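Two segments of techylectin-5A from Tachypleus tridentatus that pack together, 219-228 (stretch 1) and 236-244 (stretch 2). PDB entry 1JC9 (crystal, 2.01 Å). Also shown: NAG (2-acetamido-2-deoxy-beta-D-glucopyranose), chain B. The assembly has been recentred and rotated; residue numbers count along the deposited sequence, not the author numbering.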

ATOM      1  N   CYS A 219     -11.581  11.116  -8.390  1.00 27.67           N
ATOM      2  CA  CYS A 219     -10.649  11.009  -7.281  1.00 25.24           C
ATOM      3  C   CYS A 219      -9.849   9.704  -7.286  1.00 25.68           C
ATOM      4  O   CYS A 219      -8.647   9.710  -6.993  1.00 23.34           O
ATOM      5  CB  CYS A 219     -11.412  11.113  -5.966  1.00 23.42           C
ATOM      6  SG  CYS A 219     -12.006  12.777  -5.526  1.00 24.10           S
ATOM      7  N   HIS A 220     -10.504   8.587  -7.610  1.00 23.26           N
ATOM      8  CA  HIS A 220      -9.802   7.303  -7.607  1.00 22.44           C
ATOM      9  C   HIS A 220     -10.484   6.168  -8.354  1.00 23.39           C
ATOM     10  O   HIS A 220     -11.655   6.253  -8.730  1.00 22.97           O
ATOM     11  CB  HIS A 220      -9.590   6.832  -6.165  1.00 20.46           C
ATOM     12  CG  HIS A 220     -10.822   6.258  -5.535  1.00 21.90           C
ATOM     13  ND1 HIS A 220     -11.361   5.048  -5.921  1.00 21.32           N
ATOM     14  CD2 HIS A 220     -11.641   6.744  -4.572  1.00 21.21           C
ATOM     15  CE1 HIS A 220     -12.456   4.811  -5.221  1.00 21.39           C
ATOM     16  NE2 HIS A 220     -12.650   5.826  -4.397  1.00 21.71           N
ATOM     17  N   GLU A 221      -9.719   5.096  -8.548  1.00 23.65           N
ATOM     18  CA  GLU A 221     -10.201   3.871  -9.166  1.00 22.78           C
ATOM     19  C   GLU A 221      -9.852   2.770  -8.162  1.00 22.19           C
ATOM     20  O   GLU A 221     -10.397   1.669  -8.213  1.00 22.23           O
ATOM     21  CB  GLU A 221      -9.529   3.616 -10.517  1.00 25.05           C
ATOM     22  CG  GLU A 221      -9.875   4.662 -11.568  1.00 30.20           C
ATOM     23  CD  GLU A 221      -9.772   4.131 -12.986  1.00 33.66           C
ATOM     24  OE1 GLU A 221      -8.703   3.609 -13.364  1.00 34.04           O
ATOM     25  OE2 GLU A 221     -10.771   4.237 -13.726  1.00 37.55           O
ATOM     26  N   SER A 222      -8.929   3.082  -7.250  1.00 19.97           N
ATOM     27  CA  SER A 222      -8.534   2.163  -6.175  1.00 19.41           C
ATOM     28  C   SER A 222      -8.479   3.004  -4.899  1.00 19.44           C
ATOM     29  O   SER A 222      -8.038   4.151  -4.930  1.00 18.91           O
ATOM     30  CB  SER A 222      -7.177   1.499  -6.464  1.00 19.33           C
ATOM     31  OG  SER A 222      -6.151   2.443  -6.694  1.00 20.98           O
ATOM     32  N   ASN A 223      -8.929   2.439  -3.781  1.00 19.42           N
ATOM     33  CA  ASN A 223      -8.981   3.182  -2.521  1.00 19.45           C
ATOM     34  C   ASN A 223      -8.725   2.232  -1.351  1.00 19.16           C
ATOM     35  O   ASN A 223      -9.511   2.167  -0.409  1.00 20.83           O
ATOM     36  CB  ASN A 223     -10.377   3.825  -2.409  1.00 20.02           C
ATOM     37  CG  ASN A 223     -10.484   4.844  -1.289  1.00 18.19           C
ATOM     38  OD1 ASN A 223      -9.638   5.726  -1.150  1.00 22.34           O
ATOM     39  ND2 ASN A 223     -11.546   4.742  -0.501  1.00 19.98           N
ATOM     40  N   LEU A 224      -7.608   1.515  -1.411  1.00 19.15           N
ATOM     41  CA  LEU A 224      -7.256   0.527  -0.395  1.00 19.28           C
ATOM     42  C   LEU A 224      -7.142   0.995   1.051  1.00 19.43           C
ATOM     43  O   LEU A 224      -7.220   0.179   1.973  1.00 18.13           O
ATOM     44  CB  LEU A 224      -5.985  -0.207  -0.826  1.00 20.17           C
ATOM     45  CG  LEU A 224      -6.219  -1.426  -1.736  1.00 24.58           C
ATOM     46  CD1 LEU A 224      -7.379  -1.195  -2.694  1.00 24.59           C
ATOM     47  CD2 LEU A 224      -4.945  -1.739  -2.491  1.00 24.61           C
ATOM     48  N   ASN A 225      -6.958   2.296   1.263  1.00 19.19           N
ATOM     49  CA  ASN A 225      -6.884   2.811   2.625  1.00 19.79           C
ATOM     50  C   ASN A 225      -8.231   3.401   3.045  1.00 20.44           C
ATOM     51  O   ASN A 225      -8.299   4.194   3.984  1.00 21.05           O
ATOM     52  CB  ASN A 225      -5.796   3.880   2.758  1.00 17.98           C
ATOM     53  CG  ASN A 225      -4.397   3.295   2.715  1.00 20.32           C
ATOM     54  OD1 ASN A 225      -4.193   2.118   3.023  1.00 19.92           O
ATOM     55  ND2 ASN A 225      -3.420   4.118   2.350  1.00 20.84           N
ATOM     56  N   GLY A 226      -9.298   3.001   2.353  1.00 20.65           N
ATOM     57  CA  GLY A 226     -10.623   3.507   2.673  1.00 20.76           C
ATOM     58  C   GLY A 226     -11.267   2.807   3.859  1.00 21.68           C
ATOM     59  O   GLY A 226     -10.621   2.028   4.559  1.00 21.23           O
ATOM     60  N   LEU A 227     -12.549   3.086   4.084  1.00 21.65           N
ATOM     61  CA  LEU A 227     -13.288   2.484   5.191  1.00 22.04           C
ATOM     62  C   LEU A 227     -13.415   0.981   5.017  1.00 21.79           C
ATOM     63  O   LEU A 227     -13.552   0.487   3.901  1.00 22.69           O
ATOM     64  CB  LEU A 227     -14.695   3.096   5.299  1.00 20.42           C
ATOM     65  CG  LEU A 227     -14.809   4.614   5.475  1.00 20.74           C
ATOM     66  CD1 LEU A 227     -16.271   4.994   5.638  1.00 21.16           C
ATOM     67  CD2 LEU A 227     -14.015   5.067   6.690  1.00 20.36           C
ATOM     68  N   TYR A 228     -13.366   0.255   6.130  1.00 22.82           N
ATOM     69  CA  TYR A 228     -13.496  -1.193   6.095  1.00 24.06           C
ATOM     70  C   TYR A 228     -14.986  -1.505   6.180  1.00 24.24           C
ATOM     71  O   TYR A 228     -15.515  -1.702   7.275  1.00 24.49           O
ATOM     72  CB  TYR A 228     -12.784  -1.828   7.290  1.00 24.19           C
ATOM     73  CG  TYR A 228     -12.586  -3.315   7.128  1.00 25.88           C
ATOM     74  CD1 TYR A 228     -11.493  -3.815   6.418  1.00 24.61           C
ATOM     75  CD2 TYR A 228     -13.521  -4.224   7.626  1.00 25.67           C
ATOM     76  CE1 TYR A 228     -11.336  -5.180   6.201  1.00 24.23           C
ATOM     77  CE2 TYR A 228     -13.375  -5.597   7.413  1.00 24.51           C
ATOM     78  CZ  TYR A 228     -12.282  -6.064   6.698  1.00 25.46           C
ATOM     79  OH  TYR A 228     -12.138  -7.409   6.463  1.00 23.60           O
ATOM     80  N   TYR A 236     -21.160   5.458  -1.801  1.00 24.81           N
ATOM     81  CA  TYR A 236     -20.374   5.491  -3.025  1.00 23.34           C
ATOM     82  C   TYR A 236     -18.850   5.515  -2.894  1.00 23.01           C
ATOM     83  O   TYR A 236     -18.270   6.470  -2.385  1.00 23.34           O
ATOM     84  CB  TYR A 236     -20.816   6.681  -3.884  1.00 21.43           C
ATOM     85  CG  TYR A 236     -20.061   6.818  -5.186  1.00 21.16           C
ATOM     86  CD1 TYR A 236     -20.203   5.877  -6.201  1.00 22.14           C
ATOM     87  CD2 TYR A 236     -19.191   7.887  -5.399  1.00 21.20           C
ATOM     88  CE1 TYR A 236     -19.498   5.994  -7.402  1.00 21.99           C
ATOM     89  CE2 TYR A 236     -18.481   8.016  -6.595  1.00 21.01           C
ATOM     90  CZ  TYR A 236     -18.639   7.065  -7.590  1.00 21.96           C
ATOM     91  OH  TYR A 236     -17.936   7.187  -8.771  1.00 22.74           O
ATOM     92  N   ALA A 237     -18.226   4.441  -3.367  1.00 22.45           N
ATOM     93  CA  ALA A 237     -16.775   4.295  -3.413  1.00 22.27           C
ATOM     94  C   ALA A 237     -15.940   4.705  -2.200  1.00 22.80           C
ATOM     95  O   ALA A 237     -14.769   5.054  -2.353  1.00 22.68           O
ATOM     96  CB  ALA A 237     -16.259   5.029  -4.646  1.00 20.36           C
ATOM     97  N   ASP A 238     -16.502   4.649  -0.997  1.00 24.13           N
ATOM     98  CA  ASP A 238     -15.727   5.054   0.170  1.00 23.53           C
ATOM     99  C   ASP A 238     -15.142   3.908   0.986  1.00 23.32           C
ATOM    100  O   ASP A 238     -14.638   4.118   2.085  1.00 24.84           O
ATOM    101  CB  ASP A 238     -16.555   5.992   1.056  1.00 23.28           C
ATOM    102  CG  ASP A 238     -17.890   5.404   1.454  1.00 24.90           C
ATOM    103  OD1 ASP A 238     -18.322   4.404   0.842  1.00 24.18           O
ATOM    104  OD2 ASP A 238     -18.516   5.959   2.382  1.00 27.09           O
ATOM    105  N   GLY A 239     -15.206   2.697   0.437  1.00 23.11           N
ATOM    106  CA  GLY A 239     -14.644   1.535   1.109  1.00 22.43           C
ATOM    107  C   GLY A 239     -13.349   1.130   0.410  1.00 21.49           C
ATOM    108  O   GLY A 239     -12.813   1.919  -0.372  1.00 20.85           O
ATOM    109  N   ILE A 240     -12.852  -0.078   0.690  1.00 20.52           N
ATOM    110  CA  ILE A 240     -11.617  -0.600   0.080  1.00 22.28           C
ATOM    111  C   ILE A 240     -11.949  -1.041  -1.348  1.00 21.71           C
ATOM    112  O   ILE A 240     -12.203  -2.219  -1.594  1.00 22.35           O
ATOM    113  CB  ILE A 240     -11.083  -1.847   0.850  1.00 23.98           C
ATOM    114  CG1 ILE A 240     -11.022  -1.568   2.355  1.00 23.77           C
ATOM    115  CG2 ILE A 240      -9.706  -2.247   0.322  1.00 21.42           C
ATOM    116  CD1 ILE A 240     -10.233  -0.364   2.718  1.00 31.75           C
ATOM    117  N   GLU A 241     -11.923  -0.102  -2.287  1.00 21.54           N
ATOM    118  CA  GLU A 241     -12.286  -0.396  -3.671  1.00 21.26           C
ATOM    119  C   GLU A 241     -11.160  -0.658  -4.665  1.00 21.87           C
ATOM    120  O   GLU A 241     -10.057  -0.115  -4.558  1.00 21.23           O
ATOM    121  CB  GLU A 241     -13.119   0.759  -4.244  1.00 21.99           C
ATOM    122  CG  GLU A 241     -14.123   1.419  -3.292  1.00 23.64           C
ATOM    123  CD  GLU A 241     -15.332   0.550  -3.001  1.00 25.69           C
ATOM    124  OE1 GLU A 241     -15.802  -0.153  -3.928  1.00 22.19           O
ATOM    125  OE2 GLU A 241     -15.819   0.584  -1.847  1.00 25.83           O
ATOM    126  N   TRP A 242     -11.466  -1.499  -5.645  1.00 21.22           N
ATOM    127  CA  TRP A 242     -10.559  -1.792  -6.746  1.00 22.38           C
ATOM    128  C   TRP A 242     -11.548  -1.890  -7.898  1.00 23.38           C
ATOM    129  O   TRP A 242     -12.062  -2.959  -8.230  1.00 24.19           O
ATOM    130  CB  TRP A 242      -9.798  -3.101  -6.543  1.00 21.50           C
ATOM    131  CG  TRP A 242      -8.712  -3.278  -7.573  1.00 22.45           C
ATOM    132  CD1 TRP A 242      -8.833  -3.857  -8.805  1.00 22.37           C
ATOM    133  CD2 TRP A 242      -7.356  -2.813  -7.481  1.00 21.31           C
ATOM    134  NE1 TRP A 242      -7.639  -3.783  -9.486  1.00 21.35           N
ATOM    135  CE2 TRP A 242      -6.717  -3.147  -8.696  1.00 22.59           C
ATOM    136  CE3 TRP A 242      -6.621  -2.146  -6.490  1.00 20.83           C
ATOM    137  CZ2 TRP A 242      -5.371  -2.834  -8.950  1.00 23.21           C
ATOM    138  CZ3 TRP A 242      -5.285  -1.835  -6.741  1.00 23.47           C
ATOM    139  CH2 TRP A 242      -4.674  -2.181  -7.964  1.00 22.28           C
ATOM    140  N   ARG A 243     -11.834  -0.732  -8.474  1.00 24.14           N
ATOM    141  CA  ARG A 243     -12.802  -0.588  -9.549  1.00 26.21           C
ATOM    142  C   ARG A 243     -12.839  -1.640 -10.651  1.00 25.44           C
ATOM    143  O   ARG A 243     -13.904  -2.177 -10.957  1.00 24.26           O
ATOM    144  CB  ARG A 243     -12.651   0.789 -10.192  1.00 27.06           C
ATOM    145  CG  ARG A 243     -13.704   1.077 -11.249  1.00 32.99           C
ATOM    146  CD  ARG A 243     -13.416   2.372 -11.965  1.00 37.33           C
ATOM    147  NE  ARG A 243     -14.408   2.648 -12.995  1.00 43.67           N
ATOM    148  CZ  ARG A 243     -14.467   3.778 -13.692  1.00 46.50           C
ATOM    149  NH1 ARG A 243     -13.584   4.748 -13.470  1.00 47.58           N
ATOM    150  NH2 ARG A 243     -15.410   3.940 -14.612  1.00 48.84           N
ATOM    151  N   ALA A 244     -11.690  -1.926 -11.252  1.00 23.65           N
ATOM    152  CA  ALA A 244     -11.638  -2.878 -12.353  1.00 24.64           C
ATOM    153  C   ALA A 244     -12.131  -4.279 -12.017  1.00 25.12           C
ATOM    154  O   ALA A 244     -12.493  -5.037 -12.913  1.00 26.24           O
ATOM    155  CB  ALA A 244     -10.221  -2.943 -12.919  1.00 24.65           C
TER
HETATM  156  C1  NAG B 270     -14.712   8.424 -11.500  1.00 48.59           C
HETATM  157  C2  NAG B 270     -15.013   9.299 -10.194  1.00 47.22           C
HETATM  158  C3  NAG B 270     -16.266  10.209 -10.490  1.00 48.72           C
HETATM  159  C4  NAG B 270     -15.859  11.123 -11.623  1.00 51.79           C
HETATM  160  C5  NAG B 270     -15.504  10.238 -12.872  1.00 52.97           C
HETATM  161  C6  NAG B 270     -15.050  11.089 -14.061  1.00 54.62           C
HETATM  162  C7  NAG B 270     -14.387   8.387  -8.046  1.00 36.23           C
HETATM  163  C8  NAG B 270     -14.607   7.503  -6.857  1.00 32.73           C
HETATM  164  N2  NAG B 270     -15.313   8.397  -9.071  1.00 40.32           N
HETATM  165  O1  NAG B 270     -13.562   7.534 -11.345  1.00 50.83           O
HETATM  166  O3  NAG B 270     -16.582  11.023  -9.363  1.00 50.07           O
HETATM  167  O4  NAG B 270     -16.976  12.022 -11.958  1.00 53.66           O
HETATM  168  O5  NAG B 270     -14.412   9.302 -12.613  1.00 51.36           O
HETATM  169  O6  NAG B 270     -14.769  10.095 -15.095  1.00 57.43           O
HETATM  170  O7  NAG B 270     -13.351   9.097  -8.059  1.00 30.68           O

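The two segments pack as irregular, antiparallel-running chains held mainly by hydrogen bonds to backbone carbonyls, with a salt bridge at one end, a small apolar cluster in the middle and a bound sugar lying across both. Near the salt-bridge end, a single beta bridge pairs Ser 222 with Trp 242, whose CA atoms are 4.5 Å apart. It is framed by two backbone hydrogen bonds, from Arg 243 N to Glu 221 O (2.8 Å) and from Asn 223 N to Glu 241 O (2.9 Å); the carbonyl of Glu 241 also receives a CA-H...O contact from Ser 222 CA at 3.2 Å. The first of these bonds sets Arg 243 beside Glu 221, and the extended arginine side chain carries NH1 to 2.9 Å from Glu 221 OE2, forming the salt bridge.

Beyond the bridge, stretch 1 folds into a type I turn from Asn 223 to Gly 226, closed by Gly 226 N to Asn 223 O (2.9 Å). The side chain of Asn 223 reaches across the gap, with ND2 donating to Gly 239 O (3.1 Å), and past the turn Leu 227 N donates to Asp 238 O (3.1 Å). Gly 226 suits this close approach: an ideal CB would lie 2.7 Å from Gly 239 O and 2.4 Å from Asn 223 ND2, clashing with both. Leu 224 points its CA-to-CB bond away, yet its CD1 returns to within 4.0 Å of both Ile 240 CG2 and Trp 242 CE3, meeting the indole at its edge.

His 220 NE2 donates to Ala 237 O (3.0 Å), near the ring plane, leaving one ring face to the N-acetyl methyl, C8, of NAG. The sugar joins the stretches: Cys 219 N donates to NAG O7 (2.7 Å), His 220 N donates to NAG O7 (2.9 Å), and NAG N2 donates to Tyr 236 OH (2.9 Å).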